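Local atomic coordinates of URE2 protein (Saccharomyces cerevisiae, PDB entry 1K0D), a protein that represses nitrogen catabolite genes by holding GATA-type transcriptional activators in the cytoplasm, and has glutathione peroxidase activity. Residues G19-S24 / N46-D51; V63-N68 / N81-E86. All coordinates share one frame; numbering follows the deposited sequence.

Both contacts lie in the thioredoxin-like, N-terminal GST domain of this chain and reach the same four-stranded sheet. Interaction 1 pairs inner strand 20-24 with outermost strand 45-49. Interaction 2 sets the turn after helix 60-65 against strand 82-85, the outermost strand at the other edge of the sheet. Their centres are 12 Å apart. The nearest atoms stay about 5 Å apart, without touching. Glutathione relates to both. Glu86 of interaction 2 binds its N1 directly. Interaction 1 stands further back: the side chain of Ser24 is about 7 Å from the ligand, and the side chain of Leu50 is about 4 Å from those of the glutathione-binding residues His57 and Val71.

Interaction 1: residues G19-S24 / N46-D51; sequences GYTLFS and NTIFLD
The Phe49 ring has Thr47 CG2 over one face, 3.8 Å above its plane and offset toward the rim. The Phe23 ring is met obliquely by Ile48 and Leu50 of segment 46-51. Phe23 CE2 lies 3.7 Å from Ile48 CD1, and Phe23 CD2 lies 4.0 Å from Leu50 CD2. Ile48 runs alongside Phe23 and points the same way, while Leu50 crosses it. The extended Ile48 chain (chi2 -179°) carries CD1 on to Thr21 CG2 as well, at 3.8 Å. Thr21, Phe23 and Ile48 thus share one face of the sheet, against which helix 7-11 packs. Leu22 and Thr47 lie side by side on the other face. The two strands are the parallel pair of a beta-alpha-beta unit of the thioredoxin-like fold, with helix 29-40 as the crossover. Five backbone hydrogen bonds join the segments. Asn46 N gives to Tyr20 O. Leu22 N then gives to Asn46 O at 2.6 Å, nearly straight at 171°, and Ile48 N gives to Leu22 O at 2.7 Å. Both donors sit nearly along the C=O axis. Ser24 N binds Ile48 O, and Leu50 N binds Ser24 O at 2.9 Å, which carries the pairing one residue past the strand end. The other edge of strand 20-24 pairs with strand 73-76. Thr21 OG1 is hydrogen-bonded to His77, and Tyr20 OH to Lys97.

Interaction 2: residues V63-N68 / N81-E86; sequences VSVNPN and NLSIWE. With GSH (glutathione), chain F.
This contact leads into the glutathione site, where Glu86 holds the gamma-glutamyl end of the ligand. GSH N1 donates to Glu86 OE2 at 3.0 Å. A positive charge on that amine would suit the carboxylate. Glu86 is also the N-cap residue of helix 87-102. Water 1 lies 3.0 Å from Glu86 OE1, can donate to it and accepts a weak bond from Asn66 ND2, loosely bridging the segments. Trp85 CG takes the crowded position between backbone N and carbonyl carbon (chi1 46°), and Asn66 and Pro67 lie over one face of the indole. Pro67 CD makes a CH-pi contact 3.8 Å from the centroid of the Trp85 five-membered ring, and Pro67 CG reaches Trp85 CZ2. Asn66 OD1 sits near the rim, 3.3 Å from Trp85 CE3. The amide is tilted 32° to the ring. Asn66 OD1 also accepts from Asn68 N at 2.7 Å, which closes an Asx turn, with the donor above the carbonyl plane. Asn68 CB meets the ring obliquely, 3.9 Å from Trp85 CZ3. Ser83 OG donates to Val65 O, though the place of Ser83 OG is less sure in the model. Trp121 and Phe124 of the second subunit meet Trp85 edge-to-face. Strand 82-85 pairs with strand 73-76, which Val65 touches from the end of helix 60-65, and Ile84 points away, onto helix 87-102.

Interaction 1: residues G19-S24 / N46-D51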
loop_
_atom_site.group_PDB
_atom_site.type_symbol
_atom_site.label_atom_id
_atom_site.label_comp_id
_atom_site.label_asym_id
_atom_site.label_seq_id
_atom_site.Cartn_x
_atom_site.Cartn_y
_atom_site.Cartn_z
ATOM N N GLY B 19 -2.298 8.679 -24.227
ATOM C CA GLY B 19 -3.227 7.782 -23.565
ATOM C C GLY B 19 -2.561 6.851 -22.568
ATOM O O GLY B 19 -1.403 7.048 -22.191
ATOM N N TYR B 20 -3.295 5.828 -22.143
ATOM C CA TYR B 20 -2.776 4.873 -21.173
ATOM C C TYR B 20 -3.067 3.436 -21.565
ATOM O O TYR B 20 -4.088 3.145 -22.174
ATOM C CB TYR B 20 -3.389 5.132 -19.791
ATOM C CG TYR B 20 -3.246 6.556 -19.325
ATOM C CD1 TYR B 20 -4.041 7.565 -19.869
ATOM C CD2 TYR B 20 -2.282 6.911 -18.377
ATOM C CE1 TYR B 20 -3.880 8.891 -19.489
ATOM C CE2 TYR B 20 -2.113 8.238 -17.987
ATOM C CZ TYR B 20 -2.914 9.222 -18.551
ATOM O OH TYR B 20 -2.742 10.541 -18.203
ATOM N N THR B 21 -2.154 2.542 -21.207
ATOM C CA THR B 21 -2.325 1.126 -21.477
ATOM C C THR B 21 -2.339 0.471 -20.106
ATOM O O THR B 21 -1.426 0.670 -19.299
ATOM C CB THR B 21 -1.154 0.543 -22.303
ATOM O OG1 THR B 21 -1.065 1.223 -23.563
ATOM C CG2 THR B 21 -1.367 -0.945 -22.548
ATOM N N LEU B 22 -3.381 -0.294 -19.831
ATOM C CA LEU B 22 -3.488 -0.960 -18.544
ATOM C C LEU B 22 -3.298 -2.461 -18.668
ATOM O O LEU B 22 -3.978 -3.114 -19.459
ATOM C CB LEU B 22 -4.854 -0.674 -17.917
ATOM C CG LEU B 22 -5.232 -1.498 -16.681
ATOM C CD1 LEU B 22 -4.294 -1.151 -15.524
ATOM C CD2 LEU B 22 -6.690 -1.212 -16.296
ATOM N N PHE B 23 -2.358 -3.002 -17.902
ATOM C CA PHE B 23 -2.135 -4.440 -17.897
ATOM C C PHE B 23 -2.904 -4.981 -16.714
ATOM O O PHE B 23 -2.763 -4.485 -15.603
ATOM C CB PHE B 23 -0.657 -4.769 -17.752
ATOM C CG PHE B 23 0.142 -4.450 -18.969
ATOM C CD1 PHE B 23 0.727 -3.203 -19.123
ATOM C CD2 PHE B 23 0.293 -5.396 -19.976
ATOM C CE1 PHE B 23 1.462 -2.899 -20.267
ATOM C CE2 PHE B 23 1.020 -5.104 -21.119
ATOM C CZ PHE B 23 1.608 -3.850 -21.266
ATOM N N SER B 24 -3.723 -5.998 -16.957
ATOM C CA SER B 24 -4.542 -6.576 -15.902
ATOM C C SER B 24 -4.868 -8.036 -16.206
ATOM O O SER B 24 -4.186 -8.689 -16.999
ATOM C CB SER B 24 -5.840 -5.769 -15.786
ATOM O OG SER B 24 -6.678 -6.272 -14.761
ATOM N N ASN B 46 -6.451 1.608 -22.846
ATOM C CA ASN B 46 -6.585 0.312 -23.505
ATOM C C ASN B 46 -6.143 -0.728 -22.481
ATOM O O ASN B 46 -5.117 -0.552 -21.816
ATOM C CB ASN B 46 -5.669 0.227 -24.725
ATOM C CG ASN B 46 -5.632 -1.168 -25.332
ATOM O OD1 ASN B 46 -4.704 -1.514 -26.071
ATOM N ND2 ASN B 46 -6.647 -1.974 -25.030
ATOM N N THR B 47 -6.914 -1.803 -22.348
ATOM C CA THR B 47 -6.579 -2.852 -21.397
ATOM C C THR B 47 -6.033 -4.106 -22.073
ATOM O O THR B 47 -6.593 -4.594 -23.053
ATOM C CB THR B 47 -7.800 -3.272 -20.555
ATOM O OG1 THR B 47 -8.346 -2.129 -19.889
ATOM C CG2 THR B 47 -7.391 -4.304 -19.507
ATOM N N ILE B 48 -4.929 -4.618 -21.544
ATOM C CA ILE B 48 -4.338 -5.839 -22.067
ATOM C C ILE B 48 -4.449 -6.887 -20.971
ATOM O O ILE B 48 -3.905 -6.710 -19.876
ATOM C CB ILE B 48 -2.852 -5.659 -22.423
ATOM C CG1 ILE B 48 -2.705 -4.658 -23.568
ATOM C CG2 ILE B 48 -2.247 -7.009 -22.796
ATOM C CD1 ILE B 48 -1.256 -4.429 -24.003
ATOM N N PHE B 49 -5.172 -7.966 -21.248
ATOM C CA PHE B 49 -5.313 -9.018 -20.257
ATOM C C PHE B 49 -4.180 -10.020 -20.421
ATOM O O PHE B 49 -4.126 -10.757 -21.407
ATOM C CB PHE B 49 -6.667 -9.725 -20.389
ATOM C CG PHE B 49 -7.845 -8.823 -20.137
ATOM C CD1 PHE B 49 -8.455 -8.141 -21.186
ATOM C CD2 PHE B 49 -8.317 -8.621 -18.845
ATOM C CE1 PHE B 49 -9.520 -7.266 -20.954
ATOM C CE2 PHE B 49 -9.378 -7.749 -18.600
ATOM C CZ PHE B 49 -9.980 -7.069 -19.659
ATOM N N LEU B 50 -3.264 -10.024 -19.456
ATOM C CA LEU B 50 -2.135 -10.939 -19.480
ATOM C C LEU B 50 -2.604 -12.358 -19.196
ATOM O O LEU B 50 -3.335 -12.605 -18.236
ATOM C CB LEU B 50 -1.088 -10.534 -18.437
ATOM C CG LEU B 50 -0.309 -9.239 -18.677
ATOM C CD1 LEU B 50 0.648 -8.990 -17.523
ATOM C CD2 LEU B 50 0.463 -9.348 -19.988
ATOM N N ASP B 51 -2.176 -13.285 -20.043
ATOM C CA ASP B 51 -2.515 -14.692 -19.897
ATOM C C ASP B 51 -1.413 -15.324 -19.050
ATOM O O ASP B 51 -0.392 -15.771 -19.581
ATOM C CB ASP B 51 -2.561 -15.359 -21.273
ATOM C CG ASP B 51 -2.947 -16.820 -21.202
ATOM O OD1 ASP B 51 -2.329 -17.564 -20.413
ATOM O OD2 ASP B 51 -3.864 -17.225 -21.949
#

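Interaction 2: residues V63-N68 / N81-E86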
loop_
_atom_site.group_PDB
_atom_site.type_symbol
_atom_site.label_atom_id
_atom_site.label_comp_id
_atom_site.label_asym_id
_atom_site.label_seq_id
_atom_site.Cartn_x
_atom_site.Cartn_y
_atom_site.Cartn_z
ATOM N N VAL B 63 8.127 -7.582 -17.250
ATOM C CA VAL B 63 8.897 -7.478 -16.015
ATOM C C VAL B 63 9.570 -6.109 -15.953
ATOM O O VAL B 63 9.854 -5.597 -14.873
ATOM C CB VAL B 63 9.967 -8.581 -15.924
ATOM C CG1 VAL B 63 10.799 -8.403 -14.661
ATOM C CG2 VAL B 63 9.295 -9.939 -15.913
ATOM N N SER B 64 9.808 -5.521 -17.124
ATOM C CA SER B 64 10.431 -4.205 -17.224
ATOM C C SER B 64 9.437 -3.114 -16.844
ATOM O O SER B 64 9.821 -2.049 -16.367
ATOM C CB SER B 64 10.932 -3.966 -18.649
ATOM O OG SER B 64 11.912 -4.926 -19.004
ATOM N N VAL B 65 8.155 -3.380 -17.070
ATOM C CA VAL B 65 7.114 -2.421 -16.723
ATOM C C VAL B 65 6.846 -2.562 -15.226
ATOM O O VAL B 65 6.766 -1.573 -14.505
ATOM C CB VAL B 65 5.817 -2.699 -17.520
ATOM C CG1 VAL B 65 4.707 -1.753 -17.081
ATOM C CG2 VAL B 65 6.088 -2.539 -19.008
ATOM N N ASN B 66 6.718 -3.804 -14.769
ATOM C CA ASN B 66 6.475 -4.089 -13.362
ATOM C C ASN B 66 7.447 -5.160 -12.871
ATOM O O ASN B 66 7.249 -6.349 -13.126
ATOM C CB ASN B 66 5.046 -4.582 -13.148
ATOM C CG ASN B 66 4.758 -4.874 -11.691
ATOM O OD1 ASN B 66 5.670 -4.897 -10.861
ATOM N ND2 ASN B 66 3.491 -5.101 -11.369
ATOM N N PRO B 67 8.499 -4.755 -12.138
ATOM C CA PRO B 67 9.488 -5.710 -11.626
ATOM C C PRO B 67 8.901 -6.810 -10.747
ATOM O O PRO B 67 9.502 -7.873 -10.597
ATOM C CB PRO B 67 10.476 -4.819 -10.869
ATOM C CG PRO B 67 9.637 -3.675 -10.431
ATOM C CD PRO B 67 8.779 -3.397 -11.645
ATOM N N ASN B 68 7.727 -6.552 -10.179
ATOM C CA ASN B 68 7.062 -7.524 -9.313
ATOM C C ASN B 68 6.314 -8.581 -10.138
ATOM O O ASN B 68 5.778 -9.543 -9.586
ATOM C CB ASN B 68 6.088 -6.813 -8.370
ATOM C CG ASN B 68 5.561 -7.725 -7.274
ATOM O OD1 ASN B 68 4.493 -7.480 -6.706
ATOM N ND2 ASN B 68 6.311 -8.774 -6.962
ATOM N N ASN B 81 6.251 7.000 -21.785
ATOM C CA ASN B 81 5.995 5.612 -21.442
ATOM C C ASN B 81 6.410 5.292 -20.015
ATOM O O ASN B 81 7.025 4.261 -19.758
ATOM C CB ASN B 81 6.713 4.680 -22.416
ATOM C CG ASN B 81 6.157 4.773 -23.823
ATOM O OD1 ASN B 81 4.954 4.653 -24.032
ATOM N ND2 ASN B 81 7.036 4.980 -24.796
ATOM N N LEU B 82 6.077 6.189 -19.093
ATOM C CA LEU B 82 6.387 5.986 -17.682
ATOM C C LEU B 82 5.545 4.814 -17.210
ATOM O O LEU B 82 4.353 4.738 -17.505
ATOM C CB LEU B 82 6.013 7.216 -16.852
ATOM C CG LEU B 82 6.072 7.025 -15.330
ATOM C CD1 LEU B 82 7.529 6.883 -14.892
ATOM C CD2 LEU B 82 5.422 8.207 -14.632
ATOM N N SER B 83 6.164 3.905 -16.474
ATOM C CA SER B 83 5.452 2.746 -15.966
ATOM C C SER B 83 5.195 2.843 -14.459
ATOM O O SER B 83 6.118 3.074 -13.674
ATOM C CB SER B 83 6.256 1.481 -16.266
ATOM O OG SER B 83 5.693 0.372 -15.590
ATOM N N ILE B 84 3.940 2.684 -14.057
ATOM C CA ILE B 84 3.600 2.714 -12.638
ATOM C C ILE B 84 2.954 1.376 -12.282
ATOM O O ILE B 84 2.031 0.923 -12.965
ATOM C CB ILE B 84 2.604 3.847 -12.284
ATOM C CG1 ILE B 84 3.058 5.185 -12.880
ATOM C CG2 ILE B 84 2.522 3.998 -10.773
ATOM C CD1 ILE B 84 2.548 5.448 -14.294
ATOM N N TRP B 85 3.454 0.731 -11.234
ATOM C CA TRP B 85 2.910 -0.550 -10.798
ATOM C C TRP B 85 2.439 -0.393 -9.354
ATOM O O TRP B 85 2.842 0.551 -8.679
ATOM C CB TRP B 85 3.959 -1.659 -10.945
ATOM C CG TRP B 85 5.304 -1.298 -10.420
ATOM C CD1 TRP B 85 6.172 -0.382 -10.942
ATOM C CD2 TRP B 85 5.937 -1.836 -9.259
ATOM N NE1 TRP B 85 7.312 -0.318 -10.174
ATOM C CE2 TRP B 85 7.193 -1.202 -9.134
ATOM C CE3 TRP B 85 5.565 -2.798 -8.307
ATOM C CZ2 TRP B 85 8.083 -1.495 -8.095
ATOM C CZ3 TRP B 85 6.452 -3.093 -7.274
ATOM C CH2 TRP B 85 7.696 -2.442 -7.178
ATOM N N GLU B 86 1.597 -1.319 -8.896
ATOM C CA GLU B 86 0.965 -1.282 -7.566
ATOM C C GLU B 86 -0.264 -0.382 -7.739
ATOM O O GLU B 86 -0.133 0.803 -8.033
ATOM C CB GLU B 86 1.889 -0.699 -6.489
ATOM C CG GLU B 86 2.939 -1.678 -5.959
ATOM C CD GLU B 86 2.331 -2.867 -5.213
ATOM O OE1 GLU B 86 2.870 -3.983 -5.351
ATOM O OE2 GLU B 86 1.328 -2.690 -4.479
HETATM N N1 GSH F . -0.517 -5.043 -3.901
HETATM C CA1 GSH F . -0.740 -5.204 -5.346
HETATM C C1 GSH F . -1.593 -4.058 -5.970
HETATM O O11 GSH F . -2.436 -3.483 -5.261
HETATM O O12 GSH F . -1.365 -3.769 -7.229
HETATM C CB1 GSH F . -1.400 -6.589 -5.605
HETATM C CG1 GSH F . -0.923 -7.215 -6.950
HETATM C CD1 GSH F . -1.602 -8.605 -7.150
HETATM O OE1 GSH F . -1.532 -9.479 -6.269
HETATM N N2 GSH F . -2.234 -8.763 -8.331
HETATM C CA2 GSH F . -2.914 -10.034 -8.674
HETATM C C2 GSH F . -2.014 -10.862 -9.627
HETATM O O2 GSH F . -1.202 -10.325 -10.393
HETATM C CB2 GSH F . -4.249 -9.743 -9.395
HETATM S SG2 GSH F . -5.529 -9.037 -8.294
HETATM N N3 GSH F . -2.169 -12.219 -9.576
HETATM C CA3 GSH F . -1.400 -13.173 -10.414
HETATM C C3 GSH F . -0.335 -13.892 -9.576
HETATM O O31 GSH F . 0.368 -14.723 -10.175
HETATM O O32 GSH F . -0.227 -13.617 -8.352
HETATM O O HOH W 1 2.827 -5.234 -8.032
#